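Long-range contacts in uronate isomerase (Caulobacter crescentus, PDB 2Q01), which catalyses the isomerisation of D-glucuronate to D-fructuronate and of D-galacturonate to D-tagaturonate, in pentose and glucuronate interconversion: residues A196-D200 with S249-H254; G303-Q307 with K468-L472; I357-L362 with L381-W387. All coordinates share one frame; numbering follows the deposited sequence.

Interaction 1: residues A196-D200 with S249-H254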
loop_
_atom_site.group_PDB
_atom_site.type_symbol
_atom_site.label_atom_id
_atom_site.label_comp_id
_atom_site.label_asym_id
_atom_site.label_seq_id
_atom_site.Cartn_x
_atom_site.Cartn_y
_atom_site.Cartn_z
ATOM N N ALA B 196 -18.933 5.092 -26.185
ATOM C CA ALA B 196 -19.240 4.491 -24.892
ATOM C C ALA B 196 -20.275 5.354 -24.180
ATOM O O ALA B 196 -20.238 6.579 -24.284
ATOM C CB ALA B 196 -17.981 4.359 -24.051
ATOM N N TYR B 197 -21.195 4.704 -23.468
ATOM C CA TYR B 197 -22.307 5.377 -22.794
ATOM C C TYR B 197 -21.927 5.876 -21.401
ATOM O O TYR B 197 -21.736 5.078 -20.486
ATOM C CB TYR B 197 -23.489 4.413 -22.693
ATOM C CG TYR B 197 -24.799 5.027 -22.243
ATOM C CD1 TYR B 197 -25.598 5.734 -23.139
ATOM C CD2 TYR B 197 -25.260 4.862 -20.937
ATOM C CE1 TYR B 197 -26.802 6.278 -22.749
ATOM C CE2 TYR B 197 -26.474 5.406 -20.531
ATOM C CZ TYR B 197 -27.238 6.110 -21.449
ATOM O OH TYR B 197 -28.433 6.662 -21.087
ATOM N N ARG B 198 -21.832 7.194 -21.235
ATOM C CA ARG B 198 -21.446 7.781 -19.950
ATOM C C ARG B 198 -22.530 8.713 -19.397
ATOM O O ARG B 198 -22.483 9.920 -19.631
ATOM C CB ARG B 198 -20.129 8.539 -20.084
ATOM C CG ARG B 198 -19.432 8.802 -18.760
ATOM C CD ARG B 198 -18.530 10.010 -18.844
ATOM N NE ARG B 198 -17.827 10.241 -17.586
ATOM C CZ ARG B 198 -16.582 9.847 -17.327
ATOM N NH1 ARG B 198 -15.868 9.201 -18.244
ATOM N NH2 ARG B 198 -16.044 10.108 -16.143
ATOM N N PRO B 199 -23.495 8.158 -18.637
ATOM C CA PRO B 199 -24.670 8.911 -18.191
ATOM C C PRO B 199 -24.473 9.851 -16.993
ATOM O O PRO B 199 -25.453 10.401 -16.492
ATOM C CB PRO B 199 -25.671 7.807 -17.852
ATOM C CG PRO B 199 -24.836 6.663 -17.431
ATOM C CD PRO B 199 -23.529 6.763 -18.164
ATOM N N ASP B 200 -23.222 10.051 -16.576
ATOM C CA ASP B 200 -22.853 10.807 -15.367
ATOM C C ASP B 200 -23.557 12.143 -15.143
ATOM O O ASP B 200 -23.915 12.467 -14.010
ATOM C CB ASP B 200 -21.338 11.047 -15.339
ATOM C CG ASP B 200 -20.541 9.775 -15.110
ATOM O OD1 ASP B 200 -21.141 8.680 -14.986
ATOM O OD2 ASP B 200 -19.299 9.880 -15.054
ATOM N N SER B 249 -19.906 -0.834 -24.470
ATOM C CA SER B 249 -19.644 -0.530 -23.072
ATOM C C SER B 249 -20.362 0.709 -22.544
ATOM O O SER B 249 -20.779 1.583 -23.304
ATOM C CB SER B 249 -18.136 -0.410 -22.834
ATOM O OG SER B 249 -17.849 -0.344 -21.451
ATOM N N SER B 250 -20.518 0.761 -21.225
ATOM C CA SER B 250 -20.987 1.960 -20.550
ATOM C C SER B 250 -19.923 2.367 -19.526
ATOM O O SER B 250 -19.079 1.551 -19.145
ATOM C CB SER B 250 -22.363 1.749 -19.907
ATOM O OG SER B 250 -22.255 1.232 -18.599
ATOM N N ASP B 251 -19.949 3.623 -19.095
ATOM C CA ASP B 251 -18.918 4.139 -18.187
ATOM C C ASP B 251 -19.516 5.025 -17.091
ATOM O O ASP B 251 -20.381 5.851 -17.360
ATOM C CB ASP B 251 -17.845 4.896 -18.979
ATOM C CG ASP B 251 -16.692 5.363 -18.108
ATOM O OD1 ASP B 251 -16.363 4.664 -17.127
ATOM O OD2 ASP B 251 -16.107 6.427 -18.408
ATOM N N HIS B 252 -19.044 4.841 -15.856
ATOM C CA HIS B 252 -19.606 5.521 -14.688
ATOM C C HIS B 252 -18.531 6.080 -13.763
ATOM O O HIS B 252 -17.897 5.340 -13.017
ATOM C CB HIS B 252 -20.543 4.573 -13.931
ATOM C CG HIS B 252 -21.500 3.856 -14.830
ATOM N ND1 HIS B 252 -22.682 4.422 -15.253
ATOM C CD2 HIS B 252 -21.416 2.656 -15.449
ATOM C CE1 HIS B 252 -23.300 3.588 -16.070
ATOM N NE2 HIS B 252 -22.554 2.508 -16.204
ATOM N N GLY B 253 -18.330 7.394 -13.827
ATOM C CA GLY B 253 -17.366 8.084 -12.974
ATOM C C GLY B 253 -18.034 8.744 -11.781
ATOM O O GLY B 253 -18.236 9.957 -11.761
ATOM N N HIS B 254 -18.378 7.931 -10.788
ATOM C CA HIS B 254 -19.036 8.402 -9.583
ATOM C C HIS B 254 -17.983 8.693 -8.518
ATOM O O HIS B 254 -16.863 8.195 -8.633
ATOM C CB HIS B 254 -20.019 7.341 -9.079
ATOM C CG HIS B 254 -21.214 7.143 -9.959
ATOM N ND1 HIS B 254 -22.186 6.204 -9.689
ATOM C CD2 HIS B 254 -21.591 7.752 -11.109
ATOM C CE1 HIS B 254 -23.112 6.247 -10.631
ATOM N NE2 HIS B 254 -22.776 7.179 -11.504
HETATM O O HOH W 1 -14.378 7.987 -15.837
HETATM O O HOH W 2 -23.320 6.981 -14.077
#
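Arg198 and Asp251 both carry CG opposite the backbone N (chi1 -162° and -175°), which sends their side chains out alongside each other until Arg198 NH1 meets Asp251 OD2 at 2.8 Å. The guanidinium and carboxylate planes stand nearly perpendicular. This salt bridge belongs to a network of Arg198, Asp200 and Asp251 in the TIM-barrel fold of the family, where the loop after strand 192-194 runs beside strand 249-252. One beta bridge joins the backbones: Tyr197 N gives an almost straight bond to Ser249 O at 3.2 Å, and Tyr197 O accepts from Asp251 N at 2.7 Å. The other carboxylate oxygen of Asp251, OD1, is bonded to His309. Farther along, Asp200 OD2 receives Gly253 N on its syn side at 2.9 Å and takes a weak bond, part of a salt bridge, from Arg198 NE. With an alanine in place of Asp200, the amide of Gly253 would probably lose its acceptor and Arg198 one of its two carboxylate partners. Pro199 CG packs against His252 CE1 at 3.7 Å, and a water joins Asp200 OD1, His252 ND1 and His254 NE2, lying 2.6 Å from His254 NE2.

Interaction 2: residues G303-Q307 with K468-L472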
loop_
_atom_site.group_PDB
_atom_site.type_symbol
_atom_site.label_atom_id
_atom_site.label_comp_id
_atom_site.label_asym_id
_atom_site.label_seq_id
_atom_site.Cartn_x
_atom_site.Cartn_y
_atom_site.Cartn_z
ATOM N N GLY B 303 -26.876 -5.885 -23.138
ATOM C CA GLY B 303 -25.521 -6.430 -23.186
ATOM C C GLY B 303 -24.378 -5.429 -23.150
ATOM O O GLY B 303 -23.264 -5.738 -23.580
ATOM N N LEU B 304 -24.649 -4.229 -22.646
ATOM C CA LEU B 304 -23.605 -3.233 -22.426
ATOM C C LEU B 304 -22.716 -3.578 -21.238
ATOM O O LEU B 304 -23.194 -3.735 -20.119
ATOM C CB LEU B 304 -24.215 -1.846 -22.239
ATOM C CG LEU B 304 -23.859 -0.763 -23.256
ATOM C CD1 LEU B 304 -23.807 -1.310 -24.659
ATOM C CD2 LEU B 304 -24.835 0.390 -23.159
ATOM N N VAL B 305 -21.421 -3.707 -21.504
ATOM C CA VAL B 305 -20.422 -3.969 -20.472
ATOM C C VAL B 305 -20.238 -2.721 -19.610
ATOM O O VAL B 305 -20.047 -1.625 -20.116
ATOM C CB VAL B 305 -19.080 -4.425 -21.090
ATOM C CG1 VAL B 305 -17.992 -4.421 -20.061
ATOM C CG2 VAL B 305 -19.217 -5.816 -21.693
ATOM N N MET B 306 -20.306 -2.895 -18.299
ATOM C CA MET B 306 -20.396 -1.768 -17.397
ATOM C C MET B 306 -19.059 -1.463 -16.731
ATOM O O MET B 306 -18.563 -2.258 -15.943
ATOM C CB MET B 306 -21.456 -2.088 -16.354
ATOM C CG MET B 306 -22.025 -0.915 -15.640
ATOM S SD MET B 306 -23.362 -1.524 -14.616
ATOM C CE MET B 306 -22.853 -0.811 -13.067
ATOM N N GLN B 307 -18.482 -0.307 -17.040
ATOM C CA GLN B 307 -17.239 0.108 -16.389
ATOM C C GLN B 307 -17.488 1.073 -15.235
ATOM O O GLN B 307 -18.084 2.132 -15.417
ATOM C CB GLN B 307 -16.286 0.761 -17.388
ATOM C CG GLN B 307 -16.034 -0.038 -18.647
ATOM C CD GLN B 307 -15.220 0.743 -19.660
ATOM O OE1 GLN B 307 -15.773 1.414 -20.531
ATOM N NE2 GLN B 307 -13.898 0.675 -19.538
ATOM N N LYS B 468 -12.534 -10.077 -26.021
ATOM C CA LYS B 468 -13.587 -10.860 -25.367
ATOM C C LYS B 468 -14.361 -10.044 -24.339
ATOM O O LYS B 468 -15.593 -10.054 -24.343
ATOM C CB LYS B 468 -13.032 -12.140 -24.727
ATOM C CG LYS B 468 -13.142 -13.357 -25.631
ATOM C CD LYS B 468 -12.745 -14.651 -24.929
ATOM C CE LYS B 468 -12.788 -15.820 -25.910
ATOM N NZ LYS B 468 -12.260 -17.086 -25.333
ATOM N N ALA B 469 -13.626 -9.318 -23.499
ATOM C CA ALA B 469 -14.196 -8.572 -22.378
ATOM C C ALA B 469 -15.107 -7.438 -22.822
ATOM O O ALA B 469 -16.137 -7.183 -22.193
ATOM C CB ALA B 469 -13.096 -8.044 -21.487
ATOM N N TYR B 470 -14.725 -6.777 -23.911
ATOM C CA TYR B 470 -15.495 -5.668 -24.465
ATOM C C TYR B 470 -16.371 -6.083 -25.642
ATOM O O TYR B 470 -16.820 -5.232 -26.397
ATOM C CB TYR B 470 -14.565 -4.526 -24.875
ATOM C CG TYR B 470 -14.010 -3.780 -23.696
ATOM C CD1 TYR B 470 -12.804 -4.157 -23.112
ATOM C CD2 TYR B 470 -14.701 -2.702 -23.147
ATOM C CE1 TYR B 470 -12.307 -3.475 -22.008
ATOM C CE2 TYR B 470 -14.210 -2.016 -22.051
ATOM C CZ TYR B 470 -13.013 -2.407 -21.489
ATOM O OH TYR B 470 -12.527 -1.721 -20.407
ATOM N N LYS B 471 -16.591 -7.392 -25.788
ATOM C CA LYS B 471 -17.486 -7.972 -26.803
ATOM C C LYS B 471 -17.233 -7.432 -28.222
ATOM O O LYS B 471 -18.161 -7.110 -28.968
ATOM C CB LYS B 471 -18.956 -7.827 -26.375
ATOM C CG LYS B 471 -19.289 -8.472 -25.021
ATOM C CD LYS B 471 -20.710 -8.142 -24.585
ATOM C CE LYS B 471 -21.069 -8.832 -23.273
ATOM N NZ LYS B 471 -22.517 -8.671 -22.921
ATOM N N LEU B 472 -15.951 -7.345 -28.568
ATOM C CA LEU B 472 -15.489 -6.765 -29.823
ATOM C C LEU B 472 -15.285 -7.807 -30.926
ATOM O O LEU B 472 -14.728 -7.499 -31.986
ATOM C CB LEU B 472 -14.186 -5.998 -29.571
ATOM C CG LEU B 472 -14.163 -4.469 -29.494
ATOM C CD1 LEU B 472 -15.485 -3.876 -29.084
ATOM C CD2 LEU B 472 -13.084 -4.036 -28.534
#
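Val305, Tyr470 and Lys471 bury the most surface where the start of strand 305-308 meets the end of helix 451-469. Val305 points toward the helix end and sets its CG2 methyl 3.4 Å from Ala469 O, while the same methyl rests 3.9 Å from Lys471 CE. Lys471, at positive phi, is the C-prime residue of the Schellman motif that ends the helix. Its aliphatic chain is extended beyond CG and passes obliquely across Val305, carrying NZ to Gly303 O for a hydrogen bond of 3.1 Å. That bond is strongly bent at the acceptor (C=O...NZ angle 112°), with NZ tilted from the carbonyl plane. Tyr470 has CG opposite its carbonyl carbon (chi1 -73°), which swings the ring toward Gln307. The Gln307 amide meets the ring edge nearly at a right angle, CD lying 3.8 Å from Tyr470 CE2, and Gln307 OE1 is bonded to Ser249. Strand 305-308 runs between strands 249-252 and 357-359, and Tyr470 reaches over both neighbours, touching Ser249 and Ile358. Leu304 points away from this contact and touches helix 228-244.

Interaction 3: residues I357-L362 with L381-W387. With K (potassium ion), chain E.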
loop_
_atom_site.group_PDB
_atom_site.type_symbol
_atom_site.label_atom_id
_atom_site.label_comp_id
_atom_site.label_asym_id
_atom_site.label_seq_id
_atom_site.Cartn_x
_atom_site.Cartn_y
_atom_site.Cartn_z
ATOM N N ILE B 357 -19.287 -6.613 -15.486
ATOM C CA ILE B 357 -18.817 -5.381 -14.848
ATOM C C ILE B 357 -17.276 -5.341 -14.805
ATOM O O ILE B 357 -16.634 -6.339 -14.498
ATOM C CB ILE B 357 -19.415 -5.212 -13.417
ATOM C CG1 ILE B 357 -20.946 -5.317 -13.448
ATOM C CG2 ILE B 357 -19.011 -3.879 -12.789
ATOM C CD1 ILE B 357 -21.603 -5.218 -12.098
ATOM N N ILE B 358 -16.692 -4.191 -15.135
ATOM C CA ILE B 358 -15.246 -3.998 -15.052
ATOM C C ILE B 358 -14.932 -2.915 -14.029
ATOM O O ILE B 358 -15.350 -1.774 -14.188
ATOM C CB ILE B 358 -14.620 -3.639 -16.426
ATOM C CG1 ILE B 358 -15.021 -4.667 -17.490
ATOM C CG2 ILE B 358 -13.097 -3.561 -16.314
ATOM C CD1 ILE B 358 -14.559 -4.317 -18.880
ATOM N N LEU B 359 -14.202 -3.285 -12.978
ATOM C CA LEU B 359 -13.885 -2.370 -11.879
ATOM C C LEU B 359 -12.510 -1.729 -12.027
ATOM O O LEU B 359 -11.518 -2.401 -12.328
ATOM C CB LEU B 359 -13.942 -3.095 -10.539
ATOM C CG LEU B 359 -15.238 -3.753 -10.081
ATOM C CD1 LEU B 359 -14.937 -4.595 -8.853
ATOM C CD2 LEU B 359 -16.333 -2.724 -9.792
ATOM N N PHE B 360 -12.471 -0.423 -11.792
ATOM C CA PHE B 360 -11.247 0.357 -11.841
ATOM C C PHE B 360 -11.050 0.972 -10.473
ATOM O O PHE B 360 -11.978 0.996 -9.669
ATOM C CB PHE B 360 -11.376 1.468 -12.877
ATOM C CG PHE B 360 -11.245 0.999 -14.292
ATOM C CD1 PHE B 360 -12.304 0.376 -14.938
ATOM C CD2 PHE B 360 -10.060 1.193 -14.987
ATOM C CE1 PHE B 360 -12.179 -0.059 -16.243
ATOM C CE2 PHE B 360 -9.936 0.770 -16.298
ATOM C CZ PHE B 360 -10.998 0.141 -16.926
ATOM N N THR B 361 -9.846 1.468 -10.208
ATOM C CA THR B 361 -9.566 2.148 -8.956
ATOM C C THR B 361 -8.514 3.250 -9.114
ATOM O O THR B 361 -7.703 3.231 -10.041
ATOM C CB THR B 361 -9.163 1.148 -7.837
ATOM O OG1 THR B 361 -9.506 1.692 -6.557
ATOM C CG2 THR B 361 -7.682 0.827 -7.867
ATOM N N LEU B 362 -8.570 4.219 -8.208
ATOM C CA LEU B 362 -7.555 5.250 -8.061
ATOM C C LEU B 362 -6.814 4.995 -6.751
ATOM O O LEU B 362 -5.839 5.670 -6.418
ATOM C CB LEU B 362 -8.222 6.623 -8.040
ATOM C CG LEU B 362 -8.016 7.621 -9.183
ATOM C CD1 LEU B 362 -7.453 6.984 -10.423
ATOM C CD2 LEU B 362 -9.303 8.395 -9.485
ATOM N N LEU B 381 -17.623 -9.856 -12.312
ATOM C CA LEU B 381 -16.633 -8.811 -12.037
ATOM C C LEU B 381 -15.310 -9.056 -12.738
ATOM O O LEU B 381 -14.804 -10.177 -12.731
ATOM C CB LEU B 381 -16.386 -8.722 -10.532
ATOM C CG LEU B 381 -17.027 -7.614 -9.690
ATOM C CD1 LEU B 381 -18.340 -7.088 -10.247
ATOM C CD2 LEU B 381 -17.185 -8.097 -8.255
ATOM N N LYS B 382 -14.732 -8.019 -13.323
ATOM C CA LYS B 382 -13.437 -8.137 -13.972
ATOM C C LYS B 382 -12.644 -6.916 -13.552
ATOM O O LYS B 382 -13.230 -5.919 -13.151
ATOM C CB LYS B 382 -13.624 -8.143 -15.484
ATOM C CG LYS B 382 -12.946 -9.266 -16.222
ATOM C CD LYS B 382 -13.857 -10.451 -16.388
ATOM C CE LYS B 382 -13.514 -11.247 -17.624
ATOM N NZ LYS B 382 -14.028 -12.636 -17.490
ATOM N N LEU B 383 -11.318 -6.984 -13.642
ATOM C CA LEU B 383 -10.480 -5.862 -13.231
ATOM C C LEU B 383 -9.932 -5.079 -14.398
ATOM O O LEU B 383 -9.381 -5.647 -15.332
ATOM C CB LEU B 383 -9.339 -6.320 -12.329
ATOM C CG LEU B 383 -9.792 -6.815 -10.959
ATOM C CD1 LEU B 383 -8.615 -7.027 -10.062
ATOM C CD2 LEU B 383 -10.794 -5.854 -10.321
ATOM N N GLY B 384 -10.102 -3.766 -14.336
ATOM C CA GLY B 384 -9.554 -2.878 -15.344
ATOM C C GLY B 384 -8.109 -2.607 -15.017
ATOM O O GLY B 384 -7.688 -2.831 -13.884
ATOM N N PRO B 385 -7.332 -2.130 -16.004
ATOM C CA PRO B 385 -5.925 -1.824 -15.750
ATOM C C PRO B 385 -5.760 -0.648 -14.799
ATOM O O PRO B 385 -6.732 0.057 -14.502
ATOM C CB PRO B 385 -5.391 -1.451 -17.135
ATOM C CG PRO B 385 -6.582 -0.995 -17.891
ATOM C CD PRO B 385 -7.705 -1.860 -17.406
ATOM N N SER B 386 -4.536 -0.455 -14.318
ATOM C CA SER B 386 -4.217 0.692 -13.489
ATOM C C SER B 386 -4.537 1.982 -14.243
ATOM O O SER B 386 -4.238 2.115 -15.431
ATOM C CB SER B 386 -2.764 0.645 -13.030
ATOM O OG SER B 386 -1.897 0.423 -14.124
ATOM N N TRP B 387 -5.174 2.913 -13.542
ATOM C CA TRP B 387 -5.845 4.030 -14.179
ATOM C C TRP B 387 -5.241 5.377 -13.747
ATOM O O TRP B 387 -4.786 5.529 -12.609
ATOM C CB TRP B 387 -7.359 3.905 -13.895
ATOM C CG TRP B 387 -8.237 5.096 -14.199
ATOM C CD1 TRP B 387 -8.209 5.887 -15.313
ATOM C CD2 TRP B 387 -9.307 5.595 -13.384
ATOM N NE1 TRP B 387 -9.165 6.867 -15.223
ATOM C CE2 TRP B 387 -9.859 6.709 -14.053
ATOM C CE3 TRP B 387 -9.852 5.210 -12.149
ATOM C CZ2 TRP B 387 -10.928 7.447 -13.527
ATOM C CZ3 TRP B 387 -10.910 5.950 -11.623
ATOM C CH2 TRP B 387 -11.430 7.058 -12.311
HETATM K K K E . -14.644 -12.739 -12.507
HETATM O O HOH W 3 -8.963 -2.628 -11.527
HETATM O O HOH W 4 -7.786 0.151 -11.887
HETATM O O HOH W 5 -5.456 2.188 -10.782
HETATM O O HOH W 6 -15.396 -13.263 -14.959
#
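Ile357 to Leu359 pair in parallel with Leu381 to Leu383, the two short strands running 38° apart with axes 4.5 Å from each other at closest. Lys382 N to Ile357 O, Leu359 N to Lys382 O and Gly384 N to Leu359 O are each 2.8 Å long. Water adds to these bonds and continues past them: one molecule spans Leu359 O and Gly384 O, another Thr361 N and Pro385 O, a third Thr361 O and Trp387 N. Leu381 CD1 lies against Ile357 CB at 3.8 Å, on the face that also holds Leu359 and Leu383. Past the strands, Phe360 turns toward segment 381-387 and lays one ring face over Gly384, whose CA is 3.8 Å from the ring centroid in a CH-pi contact. Pro385 CD packs on Phe360 CE2 at 3.6 Å. The indole of Trp387, with CG opposite its backbone N (chi1 167°), offers a face to the edge of Phe360 in an offset edge-to-face pair, planes 80° apart. Leu362 lays CD1 over a face of the same indole, 3.4 Å from Trp387 CE3. At the other end, Leu381 O binds the potassium ion at 2.6 Å, and a water on that ion also accepts from Lys382 NZ. Ala375, Tyr378 and Asn411 of the same chain, with Ser75 of a second subunit, complete the metal site, which therefore bridges two chains. His309 stacks on Phe360 and meets Trp387 edge-to-face. The two strands belong to a beta-alpha-beta unit whose helix 366-375 packs on Leu359 and Leu383, while strand 305-308 flanks strand 357-359 and helix 393-407 lies against Leu383.

How the interactions relate
Following the chain from the N terminus, interaction 1 closes first, over a 48-residue loop that is largely helical, and connects the region after strand 192-194 to strand 249-252. It is finished before interaction 2 opens at 303-307. Interaction 2 closes 160 residues later, at 468-472, and interaction 3 is nested inside that long loop, closing its own short one through helix 366-375. All three reach one parallel sheet, ordered 249-252, 305-308, 357-359, 381-383. Strand 305-308 links them: Ser250 N bonds to Val305 O on one side, and Met306 O to Ile358 N on the other. Interactions 1 and 3 do not touch. Interaction 2 alone brings in the end of helix 451-469; the other two join neighbouring parts of the barrel.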